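Local coordinates for putative phosphonate binding protein for ABC transporter (Prochlorococcus marinus str. MIT 9301, PDB 5LQ5) that binds inorganic phosphite strongly, and methylphosphonate and phosphate only very weakly, probably as the periplasmic solute-binding subunit of an ABC transporter, at residues S67-Q70 against A71-T75; K112-K115 against N116-F119; F136-A140 against G141-K145; E264-G267 against R268-K272. All coordinates share one frame; numbering follows the deposited sequence.

Contact 1 of 4, residues S67-Q70 against A71-T75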
loop_
_atom_site.group_PDB
_atom_site.type_symbol
_atom_site.label_atom_id
_atom_site.label_comp_id
_atom_site.label_asym_id
_atom_site.label_seq_id
_atom_site.Cartn_x
_atom_site.Cartn_y
_atom_site.Cartn_z
ATOM N N SER A 67 -3.044 -6.876 2.658
ATOM C CA SER A 67 -2.560 -6.985 4.051
ATOM C C SER A 67 -3.674 -6.607 5.053
ATOM O O SER A 67 -3.738 -7.158 6.174
ATOM C CB SER A 67 -1.310 -6.095 4.237
ATOM O OG SER A 67 -1.469 -4.761 3.749
ATOM N N GLY A 68 -4.556 -5.687 4.668
ATOM C CA GLY A 68 -5.684 -5.361 5.529
ATOM C C GLY A 68 -6.693 -6.507 5.660
ATOM O O GLY A 68 -7.206 -6.792 6.744
ATOM N N VAL A 69 -6.947 -7.196 4.548
ATOM C CA VAL A 69 -7.760 -8.436 4.559
ATOM C C VAL A 69 -7.118 -9.484 5.469
ATOM O O VAL A 69 -7.763 -10.050 6.339
ATOM C CB VAL A 69 -7.973 -8.966 3.148
ATOM C CG1 VAL A 69 -8.503 -10.404 3.175
ATOM C CG2 VAL A 69 -8.928 -8.053 2.383
ATOM N N GLN A 70 -5.815 -9.685 5.310
ATOM C CA GLN A 70 -5.091 -10.653 6.132
ATOM C C GLN A 70 -5.212 -10.291 7.619
ATOM O O GLN A 70 -5.480 -11.157 8.476
ATOM C CB GLN A 70 -3.590 -10.711 5.755
ATOM C CG GLN A 70 -3.305 -11.276 4.343
ATOM C CD GLN A 70 -1.873 -11.057 3.883
ATOM O OE1 GLN A 70 -1.224 -10.091 4.291
ATOM N NE2 GLN A 70 -1.379 -11.932 3.048
ATOM N N ALA A 71 -4.959 -9.027 7.926
ATOM C CA ALA A 71 -5.030 -8.573 9.303
ATOM C C ALA A 71 -6.401 -8.778 9.940
ATOM O O ALA A 71 -6.495 -9.186 11.096
ATOM C CB ALA A 71 -4.611 -7.115 9.428
ATOM N N ARG A 72 -7.444 -8.452 9.186
ATOM C CA ARG A 72 -8.819 -8.601 9.682
ATOM C C ARG A 72 -9.275 -10.067 9.816
ATOM O O ARG A 72 -10.064 -10.392 10.693
ATOM C CB ARG A 72 -9.752 -7.725 8.831
ATOM C CG ARG A 72 -9.535 -6.255 9.168
ATOM C CD ARG A 72 -10.396 -5.241 8.453
ATOM N NE ARG A 72 -10.072 -5.095 7.017
ATOM C CZ ARG A 72 -10.749 -5.698 6.047
ATOM N NH1 ARG A 72 -10.397 -5.501 4.782
ATOM N NH2 ARG A 72 -11.780 -6.496 6.334
ATOM N N LEU A 73 -8.726 -10.953 9.002
ATOM C CA LEU A 73 -8.974 -12.368 9.159
ATOM C C LEU A 73 -8.302 -12.916 10.432
ATOM O O LEU A 73 -8.882 -13.718 11.148
ATOM C CB LEU A 73 -8.520 -13.146 7.926
ATOM C CG LEU A 73 -9.387 -12.970 6.681
ATOM C CD1 LEU A 73 -8.652 -13.533 5.467
ATOM C CD2 LEU A 73 -10.785 -13.615 6.849
ATOM N N GLN A 74 -7.061 -12.488 10.681
ATOM C CA GLN A 74 -6.260 -12.919 11.846
ATOM C C GLN A 74 -6.725 -12.289 13.147
ATOM O O GLN A 74 -6.456 -12.792 14.211
ATOM C CB GLN A 74 -4.777 -12.599 11.645
ATOM C CG GLN A 74 -4.068 -13.412 10.573
ATOM C CD GLN A 74 -2.583 -13.552 10.873
ATOM O OE1 GLN A 74 -1.994 -12.669 11.462
ATOM N NE2 GLN A 74 -1.993 -14.682 10.507
ATOM N N THR A 75 -7.385 -11.155 13.016
ATOM C CA THR A 75 -7.791 -10.299 14.120
ATOM C C THR A 75 -9.286 -9.957 14.017
ATOM O O THR A 75 -9.645 -8.865 13.563
ATOM C CB THR A 75 -6.964 -8.987 14.125
ATOM O OG1 THR A 75 -5.607 -9.288 13.767
ATOM C CG2 THR A 75 -6.986 -8.310 15.477
#

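Contact 2 of 4, residues K112-K115 against N116-F119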
loop_
_atom_site.group_PDB
_atom_site.type_symbol
_atom_site.label_atom_id
_atom_site.label_comp_id
_atom_site.label_asym_id
_atom_site.label_seq_id
_atom_site.Cartn_x
_atom_site.Cartn_y
_atom_site.Cartn_z
ATOM N N LYS A 112 2.869 -10.208 -22.415
ATOM C CA LYS A 112 3.708 -11.289 -22.972
ATOM C C LYS A 112 5.127 -10.852 -23.333
ATOM O O LYS A 112 6.057 -11.679 -23.335
ATOM C CB LYS A 112 3.041 -11.953 -24.204
ATOM C CG LYS A 112 2.184 -13.158 -23.858
ATOM C CD LYS A 112 1.292 -13.592 -25.012
ATOM C CE LYS A 112 1.126 -15.107 -25.083
ATOM N NZ LYS A 112 0.833 -15.769 -23.780
ATOM N N LYS A 113 5.295 -9.569 -23.639
ATOM C CA LYS A 113 6.638 -9.001 -23.950
ATOM C C LYS A 113 7.592 -9.029 -22.727
ATOM O O LYS A 113 8.790 -8.836 -22.843
ATOM C CB LYS A 113 6.522 -7.583 -24.523
ATOM C CG LYS A 113 5.865 -7.533 -25.905
ATOM C CD LYS A 113 5.635 -6.111 -26.374
ATOM C CE LYS A 113 4.578 -6.000 -27.465
ATOM N NZ LYS A 113 4.374 -4.588 -27.924
ATOM N N LEU A 114 7.049 -9.317 -21.544
ATOM C CA LEU A 114 7.890 -9.416 -20.333
ATOM C C LEU A 114 8.489 -10.781 -20.060
ATOM O O LEU A 114 9.324 -10.963 -19.154
ATOM C CB LEU A 114 7.133 -8.882 -19.123
ATOM C CG LEU A 114 6.651 -7.432 -19.265
ATOM C CD1 LEU A 114 5.873 -7.009 -18.033
ATOM C CD2 LEU A 114 7.782 -6.436 -19.516
ATOM N N LYS A 115 8.065 -11.763 -20.835
ATOM C CA LYS A 115 8.631 -13.110 -20.722
ATOM C C LYS A 115 10.149 -13.084 -21.005
ATOM O O LYS A 115 10.620 -12.305 -21.832
ATOM C CB LYS A 115 7.925 -14.067 -21.679
ATOM C CG LYS A 115 6.482 -14.384 -21.331
ATOM C CD LYS A 115 5.971 -15.469 -22.276
ATOM C CE LYS A 115 4.714 -16.156 -21.796
ATOM N NZ LYS A 115 4.540 -17.414 -22.562
ATOM N N ASN A 116 10.883 -13.941 -20.289
ATOM C CA ASN A 116 12.352 -14.060 -20.401
ATOM C C ASN A 116 13.103 -12.776 -20.028
ATOM O O ASN A 116 14.236 -12.557 -20.455
ATOM C CB ASN A 116 12.785 -14.587 -21.784
ATOM C CG ASN A 116 14.194 -15.230 -21.774
ATOM O OD1 ASN A 116 14.596 -15.950 -20.822
ATOM N ND2 ASN A 116 14.953 -14.981 -22.854
ATOM N N LEU A 117 12.453 -11.915 -19.233
ATOM C CA LEU A 117 13.119 -10.750 -18.648
ATOM C C LEU A 117 13.289 -11.002 -17.166
ATOM O O LEU A 117 12.599 -11.853 -16.576
ATOM C CB LEU A 117 12.325 -9.466 -18.866
ATOM C CG LEU A 117 12.149 -9.000 -20.317
ATOM C CD1 LEU A 117 11.357 -7.697 -20.334
ATOM C CD2 LEU A 117 13.491 -8.807 -21.002
ATOM N N ARG A 118 14.198 -10.249 -16.564
ATOM C CA ARG A 118 14.369 -10.230 -15.113
ATOM C C ARG A 118 13.303 -9.293 -14.525
ATOM O O ARG A 118 13.281 -8.091 -14.831
ATOM C CB ARG A 118 15.770 -9.771 -14.741
ATOM C CG ARG A 118 16.872 -10.697 -15.236
ATOM C CD ARG A 118 18.244 -10.052 -15.095
ATOM N NE ARG A 118 18.232 -8.746 -15.745
ATOM C CZ ARG A 118 19.057 -7.751 -15.453
ATOM N NH1 ARG A 118 19.977 -7.914 -14.544
ATOM N NH2 ARG A 118 18.947 -6.595 -16.062
ATOM N N PHE A 119 12.386 -9.844 -13.739
ATOM C CA PHE A 119 11.178 -9.110 -13.291
ATOM C C PHE A 119 11.131 -9.108 -11.765
ATOM O O PHE A 119 11.386 -10.129 -11.121
ATOM C CB PHE A 119 9.889 -9.749 -13.843
ATOM C CG PHE A 119 8.660 -8.987 -13.504
ATOM C CD1 PHE A 119 8.219 -7.971 -14.333
ATOM C CD2 PHE A 119 8.005 -9.198 -12.310
ATOM C CE1 PHE A 119 7.103 -7.204 -14.006
ATOM C CE2 PHE A 119 6.888 -8.459 -11.975
ATOM C CZ PHE A 119 6.448 -7.446 -12.802
#

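Contact 3 of 4, residues F136-A140 against G141-K145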
loop_
_atom_site.group_PDB
_atom_site.type_symbol
_atom_site.label_atom_id
_atom_site.label_comp_id
_atom_site.label_asym_id
_atom_site.label_seq_id
_atom_site.Cartn_x
_atom_site.Cartn_y
_atom_site.Cartn_z
ATOM N N PHE A 136 -2.959 -9.900 -13.329
ATOM C CA PHE A 136 -2.994 -9.372 -14.713
ATOM C C PHE A 136 -2.018 -10.085 -15.641
ATOM O O PHE A 136 -2.351 -10.428 -16.793
ATOM C CB PHE A 136 -2.803 -7.872 -14.755
ATOM C CG PHE A 136 -3.877 -7.090 -14.040
ATOM C CD1 PHE A 136 -5.231 -7.292 -14.302
ATOM C CD2 PHE A 136 -3.513 -6.156 -13.092
ATOM C CE1 PHE A 136 -6.197 -6.557 -13.622
ATOM C CE2 PHE A 136 -4.468 -5.419 -12.411
ATOM C CZ PHE A 136 -5.814 -5.613 -12.668
ATOM N N LEU A 137 -0.822 -10.353 -15.127
ATOM C CA LEU A 137 0.174 -11.145 -15.875
ATOM C C LEU A 137 -0.432 -12.486 -16.288
ATOM O O LEU A 137 -0.372 -12.912 -17.453
ATOM C CB LEU A 137 1.435 -11.384 -15.046
ATOM C CG LEU A 137 2.386 -10.185 -14.999
ATOM C CD1 LEU A 137 3.315 -10.267 -13.801
ATOM C CD2 LEU A 137 3.202 -10.082 -16.277
ATOM N N ASN A 138 -1.046 -13.146 -15.318
ATOM C CA ASN A 138 -1.678 -14.456 -15.535
ATOM C C ASN A 138 -2.786 -14.399 -16.577
ATOM O O ASN A 138 -2.912 -15.296 -17.395
ATOM C CB ASN A 138 -2.218 -15.052 -14.238
ATOM C CG ASN A 138 -1.137 -15.512 -13.269
ATOM O OD1 ASN A 138 0.077 -15.508 -13.532
ATOM N ND2 ASN A 138 -1.583 -15.872 -12.103
ATOM N N GLN A 139 -3.545 -13.321 -16.579
ATOM C CA GLN A 139 -4.599 -13.127 -17.593
ATOM C C GLN A 139 -4.020 -13.017 -18.996
ATOM O O GLN A 139 -4.630 -13.480 -19.949
ATOM C CB GLN A 139 -5.422 -11.897 -17.282
ATOM C CG GLN A 139 -6.427 -12.134 -16.155
ATOM C CD GLN A 139 -7.378 -10.979 -15.954
ATOM O OE1 GLN A 139 -7.015 -9.814 -16.136
ATOM N NE2 GLN A 139 -8.613 -11.293 -15.570
ATOM N N ALA A 140 -2.832 -12.427 -19.088
ATOM C CA ALA A 140 -2.030 -12.374 -20.364
ATOM C C ALA A 140 -1.262 -13.672 -20.739
ATOM O O ALA A 140 -0.543 -13.707 -21.749
ATOM C CB ALA A 140 -1.039 -11.227 -20.287
ATOM N N GLY A 141 -1.398 -14.711 -19.927
ATOM C CA GLY A 141 -0.661 -15.969 -20.115
ATOM C C GLY A 141 0.762 -15.985 -19.614
ATOM O O GLY A 141 1.519 -16.897 -19.962
ATOM N N VAL A 142 1.108 -14.982 -18.788
ATOM C CA VAL A 142 2.446 -14.873 -18.193
ATOM C C VAL A 142 2.380 -15.375 -16.742
ATOM O O VAL A 142 1.572 -14.871 -15.934
ATOM C CB VAL A 142 3.039 -13.445 -18.247
ATOM C CG1 VAL A 142 4.478 -13.445 -17.750
ATOM C CG2 VAL A 142 2.932 -12.872 -19.665
ATOM N N GLU A 143 3.262 -16.325 -16.427
ATOM C CA GLU A 143 3.431 -16.872 -15.071
ATOM C C GLU A 143 4.852 -16.572 -14.621
ATOM O O GLU A 143 5.768 -16.338 -15.444
ATOM C CB GLU A 143 3.173 -18.385 -15.029
ATOM C CG GLU A 143 1.746 -18.754 -15.418
ATOM C CD GLU A 143 1.464 -20.239 -15.352
ATOM O OE1 GLU A 143 1.607 -20.832 -14.263
ATOM O OE2 GLU A 143 1.070 -20.806 -16.385
ATOM N N ILE A 144 5.063 -16.615 -13.314
ATOM C CA ILE A 144 6.408 -16.372 -12.740
ATOM C C ILE A 144 7.517 -17.246 -13.372
ATOM O O ILE A 144 8.642 -16.779 -13.624
ATOM C CB ILE A 144 6.392 -16.502 -11.194
ATOM C CG1 ILE A 144 5.588 -15.335 -10.633
ATOM C CG2 ILE A 144 7.801 -16.521 -10.615
ATOM C CD1 ILE A 144 5.271 -15.437 -9.152
ATOM N N LYS A 145 7.199 -18.500 -13.642
ATOM C CA LYS A 145 8.167 -19.404 -14.259
ATOM C C LYS A 145 8.680 -18.966 -15.653
ATOM O O LYS A 145 9.679 -19.465 -16.129
ATOM C CB LYS A 145 7.589 -20.807 -14.359
ATOM C CG LYS A 145 6.437 -20.901 -15.351
ATOM C CD LYS A 145 5.931 -22.317 -15.420
ATOM C CE LYS A 145 4.899 -22.415 -16.514
ATOM N NZ LYS A 145 4.073 -23.630 -16.262
#

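Contact 4 of 4, residues E264-G267 against R268-K272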
loop_
_atom_site.group_PDB
_atom_site.type_symbol
_atom_site.label_atom_id
_atom_site.label_comp_id
_atom_site.label_asym_id
_atom_site.label_seq_id
_atom_site.Cartn_x
_atom_site.Cartn_y
_atom_site.Cartn_z
ATOM N N GLU A 264 -9.940 -10.270 -1.599
ATOM C CA GLU A 264 -9.905 -11.528 -0.856
ATOM C C GLU A 264 -9.977 -12.720 -1.806
ATOM O O GLU A 264 -9.225 -13.673 -1.662
ATOM C CB GLU A 264 -11.015 -11.615 0.219
ATOM C CG GLU A 264 -10.872 -12.836 1.122
ATOM C CD GLU A 264 -11.773 -12.864 2.340
ATOM O OE1 GLU A 264 -12.599 -11.943 2.556
ATOM O OE2 GLU A 264 -11.597 -13.839 3.132
ATOM N N GLU A 265 -10.890 -12.650 -2.766
ATOM C CA GLU A 265 -11.071 -13.780 -3.722
ATOM C C GLU A 265 -9.849 -14.019 -4.591
ATOM O O GLU A 265 -9.438 -15.157 -4.822
ATOM C CB GLU A 265 -12.303 -13.522 -4.598
ATOM C CG GLU A 265 -13.589 -13.644 -3.763
ATOM C CD GLU A 265 -14.846 -13.242 -4.522
ATOM O OE1 GLU A 265 -14.752 -12.722 -5.659
ATOM O OE2 GLU A 265 -15.944 -13.469 -3.977
ATOM N N ILE A 266 -9.260 -12.928 -5.058
ATOM C CA ILE A 266 -8.014 -12.998 -5.829
ATOM C C ILE A 266 -6.889 -13.576 -4.946
ATOM O O ILE A 266 -6.133 -14.438 -5.386
ATOM C CB ILE A 266 -7.659 -11.651 -6.502
ATOM C CG1 ILE A 266 -8.721 -11.267 -7.564
ATOM C CG2 ILE A 266 -6.252 -11.711 -7.110
ATOM C CD1 ILE A 266 -8.540 -9.910 -8.222
ATOM N N GLY A 267 -6.786 -13.082 -3.711
ATOM C CA GLY A 267 -5.849 -13.629 -2.712
ATOM C C GLY A 267 -5.989 -15.143 -2.527
ATOM O O GLY A 267 -5.003 -15.880 -2.467
ATOM N N ARG A 268 -7.236 -15.612 -2.412
ATOM C CA ARG A 268 -7.436 -17.050 -2.260
ATOM C C ARG A 268 -6.945 -17.827 -3.484
ATOM O O ARG A 268 -6.298 -18.869 -3.364
ATOM C CB ARG A 268 -8.903 -17.367 -2.052
ATOM C CG ARG A 268 -9.461 -16.921 -0.719
ATOM C CD ARG A 268 -10.921 -17.332 -0.623
ATOM N NE ARG A 268 -11.519 -16.720 0.545
ATOM C CZ ARG A 268 -12.820 -16.746 0.822
ATOM N NH1 ARG A 268 -13.670 -17.445 0.062
ATOM N NH2 ARG A 268 -13.276 -16.098 1.884
ATOM N N LYS A 269 -7.284 -17.312 -4.664
ATOM C CA LYS A 269 -6.936 -17.995 -5.905
ATOM C C LYS A 269 -5.428 -18.098 -6.099
ATOM O O LYS A 269 -4.918 -19.083 -6.603
ATOM C CB LYS A 269 -7.544 -17.285 -7.094
ATOM C CG LYS A 269 -7.593 -18.182 -8.338
ATOM C CD LYS A 269 -8.248 -17.464 -9.488
ATOM C CE LYS A 269 -7.326 -16.418 -10.052
ATOM N NZ LYS A 269 -6.450 -17.071 -11.075
ATOM N N LEU A 270 -4.713 -17.073 -5.634
ATOM C CA LEU A 270 -3.242 -17.059 -5.737
ATOM C C LEU A 270 -2.530 -17.581 -4.475
ATOM O O LEU A 270 -1.308 -17.470 -4.342
ATOM C CB LEU A 270 -2.787 -15.642 -6.088
ATOM C CG LEU A 270 -3.100 -15.188 -7.528
ATOM C CD1 LEU A 270 -2.640 -13.756 -7.713
ATOM C CD2 LEU A 270 -2.485 -16.061 -8.600
ATOM N N ASN A 271 -3.294 -18.164 -3.558
ATOM C CA ASN A 271 -2.772 -18.727 -2.327
ATOM C C ASN A 271 -1.973 -17.716 -1.495
ATOM O O ASN A 271 -0.937 -18.037 -0.879
ATOM C CB ASN A 271 -1.955 -20.014 -2.581
ATOM C CG ASN A 271 -1.728 -20.813 -1.301
ATOM O OD1 ASN A 271 -2.527 -20.734 -0.356
ATOM N ND2 ASN A 271 -0.626 -21.547 -1.232
ATOM N N LYS A 272 -2.513 -16.506 -1.445
ATOM C CA LYS A 272 -1.865 -15.377 -0.771
ATOM C C LYS A 272 -2.582 -14.811 0.417
ATOM O O LYS A 272 -2.230 -13.750 0.917
ATOM C CB LYS A 272 -1.468 -14.294 -1.782
ATOM C CG LYS A 272 -0.156 -14.587 -2.507
ATOM C CD LYS A 272 1.049 -14.876 -1.618
ATOM C CE LYS A 272 1.238 -13.831 -0.531
ATOM N NZ LYS A 272 2.325 -14.184 0.400
HETATM O O HOH W 1 -9.941 -15.982 2.797
#

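Contact 1 of 4, residues S67-Q70 against A71-T75
Residues Ser67 to Gln70 and Ala71 to Thr75 meet along the last two turns of helix 65-74, an α-helix of the periplasmic binding-protein fold whose beginning lies close to the phosphite pocket. The polar framework is the regular i to i+4 ladder: Ala71 N donates to Ser67 O at 2.8 Å, and Arg72, Leu73 and Gln74 repeat the pattern onto Gly68, Val69 and Gln70. Gln70 turns its amide off the ladder, and NE2 bonds to Lys272 O and Asn125 OD1.

The apolar part is a flank shared by Val69 and Leu73. Their side chains run side by side in the same direction, with Val69 CG1 3.9 Å from Leu73 CD1, and both rest against Glu264 of helix 261-269.

Arg72 supplies the flat-group contact. A bend at its third torsion (chi3 -70°) folds the guanidinium back along the helix, so that one face lies over Gly68 O and Val69 CA; NH1 approaches Val69 CG2 to 3.8 Å. NE is 3.3 Å from Gly68 O, but the angle is too poor for a hydrogen bond. The arginine also touches Tyr260, Ser78, His207 and Val209. Without the guanidinium, as with an alanine here, Gly68 O and the CG2 side of Val69 would probably be uncovered, and His207 and Tyr260 would lose a packing partner.

At the helix end Thr75 leaves helical geometry, and Ala71 O is gripped twice, weakly by Thr75 N and by Thr75 OG1 at 2.8 Å.

Contact 2 of 4, residues K112-K115 against N116-F119
Leu117 N donates to Leu114 O over 3.3 Å, a rather long bond with an N-H...O angle of 141°. The donor stands above the carbonyl plane and away from the oxygen's lone-pair positions, consistent with the tight reversal of the chain.

The same two leucines also meet through their side chains, which cross at a slant, with Leu114 CD2 3.9 Å from Leu117 CD1. Leu117 has CG beside its own backbone N (chi1 -64°), which carries CD1 back over the preceding 3-10 turn to 3.8 Å from Lys113 O. The other branch of Leu114, CD1, reaches Phe119 CE1 at 4.2 Å, approaching the ring obliquely. That ring is stacked with Phe147 and meets Phe121 edge-to-face. Leu114 itself also touches Phe94 and Val96 of strand 92-97 and Ala172 of strand 172-176, which joins the turn to that sheet. A serine in place of Leu117 would probably leave Leu114 CD2 without its apolar mate and open a gap beside Lys113 O.

Asn116 adopts a positive phi of 62° and sends OD1 outward to Lys148 NZ. Lys115 with a polyproline-like backbone and left-handed Asn116 at the two central positions define a type II beta turn, here leading into strand 119-121.

Contact 3 of 4, residues F136-A140 against G141-K145
Gly141 swings to a positive phi of 81° and ends helix 127-139 in a Schellman motif, in which Val142 N reaches back to Leu137 O at 2.9 Å and Gly141 N to Asn138 O at 3.0 Å. Both donors stand above the planes of the carbonyls they meet, since the chain is curling over the end of the helix. A CB on Gly141 would lie 2.6 Å from Ala140 O, a clash that the absence of a side chain avoids.

The apolar contact across the motif is chiefly between Leu137 and Val142, whose side chains cross. Val142 holds CG1 anti to its backbone N (chi1 -174°), which sets that methyl against Leu137 CD2 at 3.9 Å, while Val142 CB sits 3.5 Å from Leu137 O, beside the bonded carbonyl. Leu137 also packs against Phe121 of strand 119-121, as does Ile144. Val142 CG2 comes more loosely toward Ala140 CB, at 4.3 Å.

Val142 O turns back over the helix, where Asn138 CA makes a CA-H...O contact with it at 3.3 Å. Next along the chain, Glu143 N is held by His146 ND1.

Helix-end carbonyls thus find donors in two ways: Leu137 O and Asn138 O take backbone N-H groups of the turn, whereas Ala140 O probably accepts from Lys112 NZ, on a poorly ordered side chain, whose positive charge would probably suit the C-terminal end of the helix.

Contact 4 of 4, residues E264-G267 against R268-K272
Glu264 and Arg268, one helical turn apart, form a salt bridge with Arg268 NH2 3.1 Å from Glu264 OE2. The guanidinium presents its edge, but the carboxylate is turned almost perpendicular to it (planes 88° apart), and NH2 meets OE2 from above the carboxylate plane. A water closes the pairing into a ring: it donates to Glu264 OE2 at 2.7 Å and accepts from Arg268 NE at 2.8 Å, so that OE2 is gripped by two donors. Glu264 has CG anti to its backbone N (chi1 -172°) and an extended chain, which brings the carboxylate to the arginine; its side chain also packs on Val69 and Leu73 of helix 65-74.

The backbone bonds of the last turn of helix 261-269 position this pair: Arg268 N donates to Glu264 O, Lys269 N to Glu265 O and Leu270 N to Ile266 O. The helix then stops in a Schellman motif with Asn271, at positive phi, as its C-prime residue: Lys272 N donates to Gly267 O at 2.8 Å with a nearly straight N-H...O angle of 170°, and Asn271 N to Arg268 O at 3.1 Å.

Ile266, which is buried, and Leu270 lie side by side and point the same way, with Ile266 CG2 4.2 Å from Leu270 CD1. Helix 127-139 lies against both, through Leu131 and Met132 at Ile266 and Asn138 at Leu270. Past the turn, Lys272 bends at chi2 and chi3 and its NZ bonds to Asn125 OD1, with a weaker bond to Leu275 O.

Contact 1 is the buried member of the set; the other three mix buried apolar flanks with solvent-facing polar groups. Contacts 1, 3 and 4 mark helix ends, but differently: the helix of contact 1 ends with the Thr75 hydroxyl on Ala71 O, whereas contacts 3 and 4 use Schellman motifs with glycine and asparagine at the positive-phi position. Contact 2 is a beta turn before a strand. Contacts 2 and 3 adjoin in one lobe, where Lys112 CA packs 3.7 Å from Val142 CG2. Contact 4 touches contacts 1 and 3, its helix lying against helix 65-74 and helix 127-139. A charged pair bridges its segments, unlike the backbone and apolar links of contacts 2 and 3.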